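Local coordinates for putative HTH-type transcriptional regulator YwnA (Bacillus subtilis subsp. subtilis, PDB 1XD7), which probably binds DNA and regulates transcription as a winged-helix protein of the Rrf2 family, at residues Ile12-Leu17 against Arg42-Leu47; Ala50-Ser55 against Leu73-Arg78. All coordinates share one frame; numbering follows the deposited sequence.

Contact 1: Ile12-Leu17 against Arg42-Leu47; sequences IHILSL and RMISLL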
ATOM      1  N   ILE A  12       2.065   8.335  14.249  1.00 35.28           N
ATOM      2  CA  ILE A  12       3.458   8.690  14.523  1.00 37.91           C
ATOM      3  C   ILE A  12       3.596  10.108  15.116  1.00 38.99           C
ATOM      4  O   ILE A  12       4.299  10.304  16.119  1.00 39.68           O
ATOM      5  CB  ILE A  12       4.320   8.589  13.246  1.00 37.97           C
ATOM      6  CG1 ILE A  12       4.217   7.181  12.651  1.00 39.52           C
ATOM      7  CG2 ILE A  12       5.766   8.874  13.580  1.00 39.77           C
ATOM      8  CD1 ILE A  12       4.781   6.096  13.542  1.00 37.08           C
ATOM      9  N   HIS A  13       2.939  11.094  14.511  1.00 37.87           N
ATOM     10  CA  HIS A  13       2.993  12.457  15.049  1.00 36.97           C
ATOM     11  C   HIS A  13       2.561  12.426  16.494  1.00 37.78           C
ATOM     12  O   HIS A  13       3.209  12.993  17.376  1.00 39.47           O
ATOM     13  CB  HIS A  13       2.046  13.378  14.291  1.00 33.64           C
ATOM     14  CG  HIS A  13       2.610  13.881  13.011  1.00 31.17           C
ATOM     15  ND1 HIS A  13       3.585  14.850  12.965  1.00 36.01           N
ATOM     16  CD2 HIS A  13       2.393  13.507  11.729  1.00 34.52           C
ATOM     17  CE1 HIS A  13       3.947  15.053  11.709  1.00 36.77           C
ATOM     18  NE2 HIS A  13       3.238  14.247  10.938  1.00 35.33           N
ATOM     19  N   ILE A  14       1.451  11.744  16.730  1.00 38.23           N
ATOM     20  CA  ILE A  14       0.901  11.646  18.065  1.00 37.62           C
ATOM     21  C   ILE A  14       1.939  11.076  19.014  1.00 39.17           C
ATOM     22  O   ILE A  14       2.213  11.654  20.069  1.00 38.41           O
ATOM     23  CB  ILE A  14      -0.350  10.760  18.056  1.00 36.21           C
ATOM     24  CG1 ILE A  14      -1.456  11.466  17.275  1.00 38.45           C
ATOM     25  CG2 ILE A  14      -0.793  10.454  19.450  1.00 31.99           C
ATOM     26  CD1 ILE A  14      -2.709  10.625  17.064  1.00 39.82           C
ATOM     27  N   LEU A  15       2.518   9.941  18.642  1.00 39.30           N
ATOM     28  CA  LEU A  15       3.510   9.321  19.500  1.00 39.97           C
ATOM     29  C   LEU A  15       4.725  10.205  19.705  1.00 39.38           C
ATOM     30  O   LEU A  15       5.259  10.263  20.798  1.00 40.04           O
ATOM     31  CB  LEU A  15       3.934   7.979  18.922  1.00 40.69           C
ATOM     32  CG  LEU A  15       2.806   6.952  18.995  1.00 42.63           C
ATOM     33  CD1 LEU A  15       3.213   5.686  18.259  1.00 42.52           C
ATOM     34  CD2 LEU A  15       2.481   6.653  20.445  1.00 41.85           C
ATOM     35  N   SER A  16       5.167  10.885  18.654  1.00 39.07           N
ATOM     36  CA  SER A  16       6.321  11.770  18.771  1.00 42.05           C
ATOM     37  C   SER A  16       6.127  12.785  19.888  1.00 42.30           C
ATOM     38  O   SER A  16       6.933  12.881  20.801  1.00 42.65           O
ATOM     39  CB  SER A  16       6.558  12.509  17.463  1.00 41.95           C
ATOM     40  OG  SER A  16       6.944  11.594  16.456  1.00 46.89           O
ATOM     41  N   LEU A  17       5.040  13.538  19.816  1.00 43.07           N
ATOM     42  CA  LEU A  17       4.761  14.540  20.831  1.00 42.91           C
ATOM     43  C   LEU A  17       4.628  13.903  22.195  1.00 42.56           C
ATOM     44  O   LEU A  17       5.072  14.473  23.199  1.00 43.47           O
ATOM     45  CB  LEU A  17       3.479  15.294  20.497  1.00 42.93           C
ATOM     46  CG  LEU A  17       3.447  15.859  19.081  1.00 43.14           C
ATOM     47  CD1 LEU A  17       2.110  16.531  18.833  1.00 44.07           C
ATOM     48  CD2 LEU A  17       4.589  16.833  18.901  1.00 45.32           C
ATOM     49  N   ARG A  42      -9.299   8.563  19.159  1.00 44.53           N
ATOM     50  CA  ARG A  42      -9.489   7.220  18.601  1.00 44.72           C
ATOM     51  C   ARG A  42      -8.124   6.547  18.444  1.00 43.15           C
ATOM     52  O   ARG A  42      -7.874   5.463  18.978  1.00 41.62           O
ATOM     53  CB  ARG A  42     -10.200   7.314  17.244  1.00 45.56           C
ATOM     54  CG  ARG A  42     -10.324   5.993  16.464  1.00 47.10           C
ATOM     55  CD  ARG A  42     -11.018   4.898  17.264  1.00 47.29           C
ATOM     56  NE  ARG A  42     -11.180   3.665  16.494  1.00 45.29           N
ATOM     57  CZ  ARG A  42     -11.665   2.536  16.997  1.00 44.01           C
ATOM     58  NH1 ARG A  42     -12.036   2.478  18.268  1.00 44.43           N
ATOM     59  NH2 ARG A  42     -11.769   1.457  16.232  1.00 44.38           N
ATOM     60  N   MET A  43      -7.243   7.204  17.704  1.00 41.90           N
ATOM     61  CA  MET A  43      -5.902   6.700  17.512  1.00 40.50           C
ATOM     62  C   MET A  43      -5.296   6.369  18.871  1.00 40.28           C
ATOM     63  O   MET A  43      -4.655   5.330  19.040  1.00 43.53           O
ATOM     64  CB  MET A  43      -5.051   7.750  16.821  1.00 39.18           C
ATOM     65  CG  MET A  43      -5.523   8.047  15.444  1.00 37.23           C
ATOM     66  SD  MET A  43      -5.419   6.559  14.458  1.00 36.30           S
ATOM     67  CE  MET A  43      -5.099   7.265  12.985  1.00 34.95           C
ATOM     68  N   ILE A  44      -5.525   7.232  19.852  1.00 39.66           N
ATOM     69  CA  ILE A  44      -4.969   6.993  21.174  1.00 40.08           C
ATOM     70  C   ILE A  44      -5.581   5.829  21.952  1.00 41.32           C
ATOM     71  O   ILE A  44      -4.912   5.242  22.807  1.00 42.50           O
ATOM     72  CB  ILE A  44      -5.007   8.276  22.023  1.00 38.95           C
ATOM     73  CG1 ILE A  44      -4.053   9.309  21.420  1.00 39.27           C
ATOM     74  CG2 ILE A  44      -4.576   7.980  23.453  1.00 37.42           C
ATOM     75  CD1 ILE A  44      -4.098  10.675  22.097  1.00 40.00           C
ATOM     76  N   SER A  45      -6.836   5.484  21.679  1.00 43.17           N
ATOM     77  CA  SER A  45      -7.448   4.346  22.377  1.00 44.33           C
ATOM     78  C   SER A  45      -6.851   3.084  21.766  1.00 43.85           C
ATOM     79  O   SER A  45      -6.569   2.109  22.459  1.00 44.95           O
ATOM     80  CB  SER A  45      -8.957   4.327  22.175  1.00 45.39           C
ATOM     81  OG  SER A  45      -9.394   5.557  21.626  1.00 47.54           O
ATOM     82  N   LEU A  46      -6.659   3.117  20.455  1.00 42.74           N
ATOM     83  CA  LEU A  46      -6.088   1.984  19.756  1.00 43.25           C
ATOM     84  C   LEU A  46      -4.671   1.745  20.261  1.00 45.13           C
ATOM     85  O   LEU A  46      -4.327   0.638  20.687  1.00 45.41           O
ATOM     86  CB  LEU A  46      -6.085   2.260  18.259  1.00 40.25           C
ATOM     87  CG  LEU A  46      -7.499   2.441  17.704  1.00 40.20           C
ATOM     88  CD1 LEU A  46      -7.437   2.911  16.264  1.00 37.87           C
ATOM     89  CD2 LEU A  46      -8.265   1.129  17.825  1.00 36.24           C
ATOM     90  N   LEU A  47      -3.853   2.792  20.229  1.00 44.97           N
ATOM     91  CA  LEU A  47      -2.477   2.679  20.689  1.00 44.37           C
ATOM     92  C   LEU A  47      -2.413   2.128  22.105  1.00 45.01           C
ATOM     93  O   LEU A  47      -1.532   1.335  22.432  1.00 46.60           O
ATOM     94  CB  LEU A  47      -1.794   4.039  20.608  1.00 42.33           C
ATOM     95  CG  LEU A  47      -1.574   4.430  19.150  1.00 40.90           C
ATOM     96  CD1 LEU A  47      -1.301   5.913  19.022  1.00 38.42           C
ATOM     97  CD2 LEU A  47      -0.420   3.611  18.592  1.00 39.98           C
TER
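The first torsion of Ile14 brings it to Met43: CG1 lies opposite the carbonyl carbon (chi1 -67°) and the chain runs on extended to CD1, so that this methyl reaches the flank of the other helix. There Ile14 CD1 lies 3.7 Å from Met43 CB, the two side chains crossing at roughly a right angle. The methionine chain bends at chi2 and chi3, and its end leads away from Ile14; its root, then, does the touching, while the side chain also packs on Arg7 and Val10 of helix 7-19. The other branch of Ile14, CG2, rests 4.0 Å from Ile44 CG1, which makes Ile14 a two-pronged residue set against two consecutive positions of helix 37-49. One turn further along that helix, the forked ends of Leu15 and Leu47 face each other, with Leu15 CD2 4.1 Å from Leu47 CD1 and the second pair of methyls at a similar spacing. All five residues are buried, and the interface between the segments is purely apolar. The segment axes come no closer than 10.7 Å and cross at -74°, a separation bridged by aliphatic side chains. Such packing of the first helix against the second helix of a predicted helix-turn-helix, probably the recognition helix, is characteristic of the winged-helix DNA-binding domain.

Contact 2: Ala50-Ser55 against Leu73-Arg78; sequences ADILTS and LLEVYR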
ATOM      1  N   ALA A  50      -3.394  -1.439  22.122  1.00 49.73           N
ATOM      2  CA  ALA A  50      -2.245  -2.223  21.688  1.00 48.84           C
ATOM      3  C   ALA A  50      -1.138  -2.068  22.731  1.00 48.85           C
ATOM      4  O   ALA A  50       0.023  -2.379  22.478  1.00 48.13           O
ATOM      5  CB  ALA A  50      -1.765  -1.729  20.339  1.00 47.90           C
ATOM      6  N   ASP A  51      -1.521  -1.591  23.908  1.00 49.46           N
ATOM      7  CA  ASP A  51      -0.592  -1.350  25.004  1.00 49.70           C
ATOM      8  C   ASP A  51       0.688  -0.648  24.600  1.00 48.24           C
ATOM      9  O   ASP A  51       1.753  -0.918  25.136  1.00 47.56           O
ATOM     10  CB  ASP A  51      -0.261  -2.645  25.740  1.00 51.48           C
ATOM     11  CG  ASP A  51      -0.964  -2.731  27.081  1.00 54.55           C
ATOM     12  OD1 ASP A  51      -2.199  -2.522  27.112  1.00 56.36           O
ATOM     13  OD2 ASP A  51      -0.293  -2.998  28.102  1.00 55.26           O
ATOM     14  N   ILE A  52       0.584   0.252  23.634  1.00 47.95           N
ATOM     15  CA  ILE A  52       1.744   1.014  23.221  1.00 48.46           C
ATOM     16  C   ILE A  52       1.785   2.232  24.136  1.00 50.06           C
ATOM     17  O   ILE A  52       2.852   2.769  24.445  1.00 49.88           O
ATOM     18  CB  ILE A  52       1.624   1.501  21.787  1.00 47.78           C
ATOM     19  CG1 ILE A  52       1.764   0.314  20.832  1.00 47.57           C
ATOM     20  CG2 ILE A  52       2.678   2.560  21.525  1.00 48.19           C
ATOM     21  CD1 ILE A  52       1.751   0.695  19.376  1.00 46.02           C
ATOM     22  N   LEU A  53       0.604   2.649  24.576  1.00 49.71           N
ATOM     23  CA  LEU A  53       0.482   3.787  25.445  1.00 49.83           C
ATOM     24  C   LEU A  53      -0.222   3.397  26.696  1.00 51.97           C
ATOM     25  O   LEU A  53      -1.225   2.682  26.660  1.00 50.60           O
ATOM     26  CB  LEU A  53      -0.324   4.890  24.793  1.00 48.83           C
ATOM     27  CG  LEU A  53       0.377   5.640  23.677  1.00 50.50           C
ATOM     28  CD1 LEU A  53      -0.615   6.605  23.068  1.00 50.25           C
ATOM     29  CD2 LEU A  53       1.598   6.371  24.220  1.00 49.59           C
ATOM     30  N   THR A  54       0.318   3.875  27.809  1.00 53.72           N
ATOM     31  CA  THR A  54      -0.276   3.637  29.100  1.00 56.06           C
ATOM     32  C   THR A  54      -0.904   4.977  29.421  1.00 57.77           C
ATOM     33  O   THR A  54      -0.483   6.005  28.898  1.00 57.06           O
ATOM     34  CB  THR A  54       0.772   3.296  30.165  1.00 56.71           C
ATOM     35  OG1 THR A  54       0.105   2.961  31.385  1.00 59.28           O
ATOM     36  CG2 THR A  54       1.697   4.479  30.413  1.00 55.56           C
ATOM     37  N   SER A  55      -1.919   4.971  30.265  1.00 59.97           N
ATOM     38  CA  SER A  55      -2.588   6.202  30.624  1.00 63.03           C
ATOM     39  C   SER A  55      -2.668   6.210  32.135  1.00 66.07           C
ATOM     40  O   SER A  55      -2.651   5.149  32.754  1.00 67.39           O
ATOM     41  CB  SER A  55      -3.985   6.221  30.014  1.00 62.49           C
ATOM     42  OG  SER A  55      -4.550   7.509  30.088  1.00 61.34           O
ATOM     43  N   LEU A  73       7.752   0.760  13.769  1.00 35.42           N
ATOM     44  CA  LEU A  73       6.655   1.353  13.038  1.00 37.70           C
ATOM     45  C   LEU A  73       5.641   0.247  12.718  1.00 39.66           C
ATOM     46  O   LEU A  73       4.435   0.445  12.819  1.00 40.08           O
ATOM     47  CB  LEU A  73       7.174   2.025  11.769  1.00 37.67           C
ATOM     48  CG  LEU A  73       8.150   3.185  12.046  1.00 40.49           C
ATOM     49  CD1 LEU A  73       8.176   4.141  10.867  1.00 38.52           C
ATOM     50  CD2 LEU A  73       7.713   3.952  13.282  1.00 38.39           C
ATOM     51  N   LEU A  74       6.134  -0.930  12.363  1.00 41.66           N
ATOM     52  CA  LEU A  74       5.247  -2.048  12.070  1.00 43.16           C
ATOM     53  C   LEU A  74       4.346  -2.251  13.286  1.00 43.20           C
ATOM     54  O   LEU A  74       3.132  -2.417  13.155  1.00 41.64           O
ATOM     55  CB  LEU A  74       6.081  -3.305  11.782  1.00 46.32           C
ATOM     56  CG  LEU A  74       5.429  -4.670  11.495  1.00 46.90           C
ATOM     57  CD1 LEU A  74       5.001  -5.298  12.794  1.00 46.78           C
ATOM     58  CD2 LEU A  74       4.261  -4.524  10.542  1.00 45.28           C
ATOM     59  N   GLU A  75       4.945  -2.204  14.471  1.00 43.69           N
ATOM     60  CA  GLU A  75       4.207  -2.366  15.727  1.00 44.05           C
ATOM     61  C   GLU A  75       3.089  -1.326  15.804  1.00 45.64           C
ATOM     62  O   GLU A  75       1.982  -1.620  16.267  1.00 46.50           O
ATOM     63  CB  GLU A  75       5.169  -2.201  16.913  1.00 42.43           C
ATOM     64  CG  GLU A  75       4.577  -2.439  18.301  1.00 42.99           C
ATOM     65  CD  GLU A  75       5.660  -2.640  19.369  1.00 42.97           C
ATOM     66  OE1 GLU A  75       6.864  -2.613  19.030  1.00 44.11           O
ATOM     67  OE2 GLU A  75       5.316  -2.837  20.554  1.00 43.79           O
ATOM     68  N   VAL A  76       3.381  -0.112  15.341  1.00 45.08           N
ATOM     69  CA  VAL A  76       2.406   0.973  15.351  1.00 44.68           C
ATOM     70  C   VAL A  76       1.322   0.695  14.329  1.00 44.61           C
ATOM     71  O   VAL A  76       0.133   0.880  14.591  1.00 44.59           O
ATOM     72  CB  VAL A  76       3.052   2.324  14.970  1.00 44.47           C
ATOM     73  CG1 VAL A  76       2.000   3.419  14.998  1.00 42.10           C
ATOM     74  CG2 VAL A  76       4.190   2.647  15.910  1.00 42.04           C
ATOM     75  N   TYR A  77       1.759   0.271  13.153  1.00 45.42           N
ATOM     76  CA  TYR A  77       0.875  -0.045  12.047  1.00 48.11           C
ATOM     77  C   TYR A  77      -0.290  -0.951  12.437  1.00 48.33           C
ATOM     78  O   TYR A  77      -1.447  -0.576  12.293  1.00 47.27           O
ATOM     79  CB  TYR A  77       1.675  -0.713  10.939  1.00 51.01           C
ATOM     80  CG  TYR A  77       0.853  -1.102   9.728  1.00 56.39           C
ATOM     81  CD1 TYR A  77       0.321  -0.133   8.876  1.00 57.52           C
ATOM     82  CD2 TYR A  77       0.635  -2.445   9.414  1.00 57.72           C
ATOM     83  CE1 TYR A  77      -0.403  -0.495   7.732  1.00 59.94           C
ATOM     84  CE2 TYR A  77      -0.089  -2.819   8.274  1.00 59.51           C
ATOM     85  CZ  TYR A  77      -0.602  -1.842   7.436  1.00 60.89           C
ATOM     86  OH  TYR A  77      -1.290  -2.214   6.295  1.00 60.97           O
ATOM     87  N   ARG A  78       0.021  -2.148  12.919  1.00 49.58           N
ATOM     88  CA  ARG A  78      -1.012  -3.102  13.309  1.00 51.37           C
ATOM     89  C   ARG A  78      -2.017  -2.504  14.270  1.00 50.73           C
ATOM     90  O   ARG A  78      -3.221  -2.687  14.107  1.00 51.75           O
ATOM     91  CB  ARG A  78      -0.394  -4.347  13.942  1.00 52.86           C
ATOM     92  CG  ARG A  78      -0.497  -5.604  13.080  1.00 57.42           C
ATOM     93  CD  ARG A  78      -0.224  -6.849  13.919  1.00 60.40           C
ATOM     94  NE  ARG A  78      -1.427  -7.515  14.432  1.00 64.11           N
ATOM     95  CZ  ARG A  78      -2.431  -6.922  15.081  1.00 65.67           C
ATOM     96  NH1 ARG A  78      -2.415  -5.617  15.315  1.00 66.29           N
ATOM     97  NH2 ARG A  78      -3.458  -7.645  15.509  1.00 67.44           N
TER
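A single methyl group carries most of this contact, and it meets main chain more than side chain: Ile52 CD1 sits 3.9 Å from the carbonyl oxygen Glu75 O and 4.1 Å from Val76 CA. With chi1 at -71° the longer branch of Ile52 stands beside its own backbone N, and a nearly trans chi2 then carries CD1 to the helix. Val76 offers little but its backbone here, since its CB points away from Ile52 and the side chain packs on Ala11 and Ile71. Glu75, partly exposed, adds the aliphatic part of its side chain, with CG 4.4 Å from Ile52 CD1. The interaction is van der Waals in kind, and the two segments bury only 113 Å² between them. What puts Ile52 in place is the end of helix 37-49, a Schellman motif with Asp51 at the C-prime position. Asp51 has a positive phi of 45°, which turns the chain so that Ile52 N returns to Leu47 O and Asp51 N to Lys48 O. Directly afterwards comes strand 53-54, which pairs antiparallel with strand 63-64 to form the small wing of the winged-helix fold; Ile52 itself is backbone-bonded to Lys65. Helix 73-80 follows the wing; Leu73 and Leu74 pack on Leu122 of the long helix 98-122. Leu73 also touches Thr110 of the second subunit.

How the contacts relate
Both segments of contact 1 precede those of contact 2 in the chain, and the centres of the two contacts are 8 Å apart. The junction between them is the end of helix 37-49, where Leu47 O also accepts a probable hydrogen bond from Leu53 N, at 3.3 Å. Apolar packing joins them again: Leu15 CD2 is 3.9 Å from Leu53 CD2, and Ile12 CD1 is 3.6 Å from Leu73 CD2. Helices 7-19, 37-49 and 73-80 and the start of the wing are joined by apolar packing, which ties the predicted helix-turn-helix to the helix that packs on the long helix 98-122 and touches the second subunit.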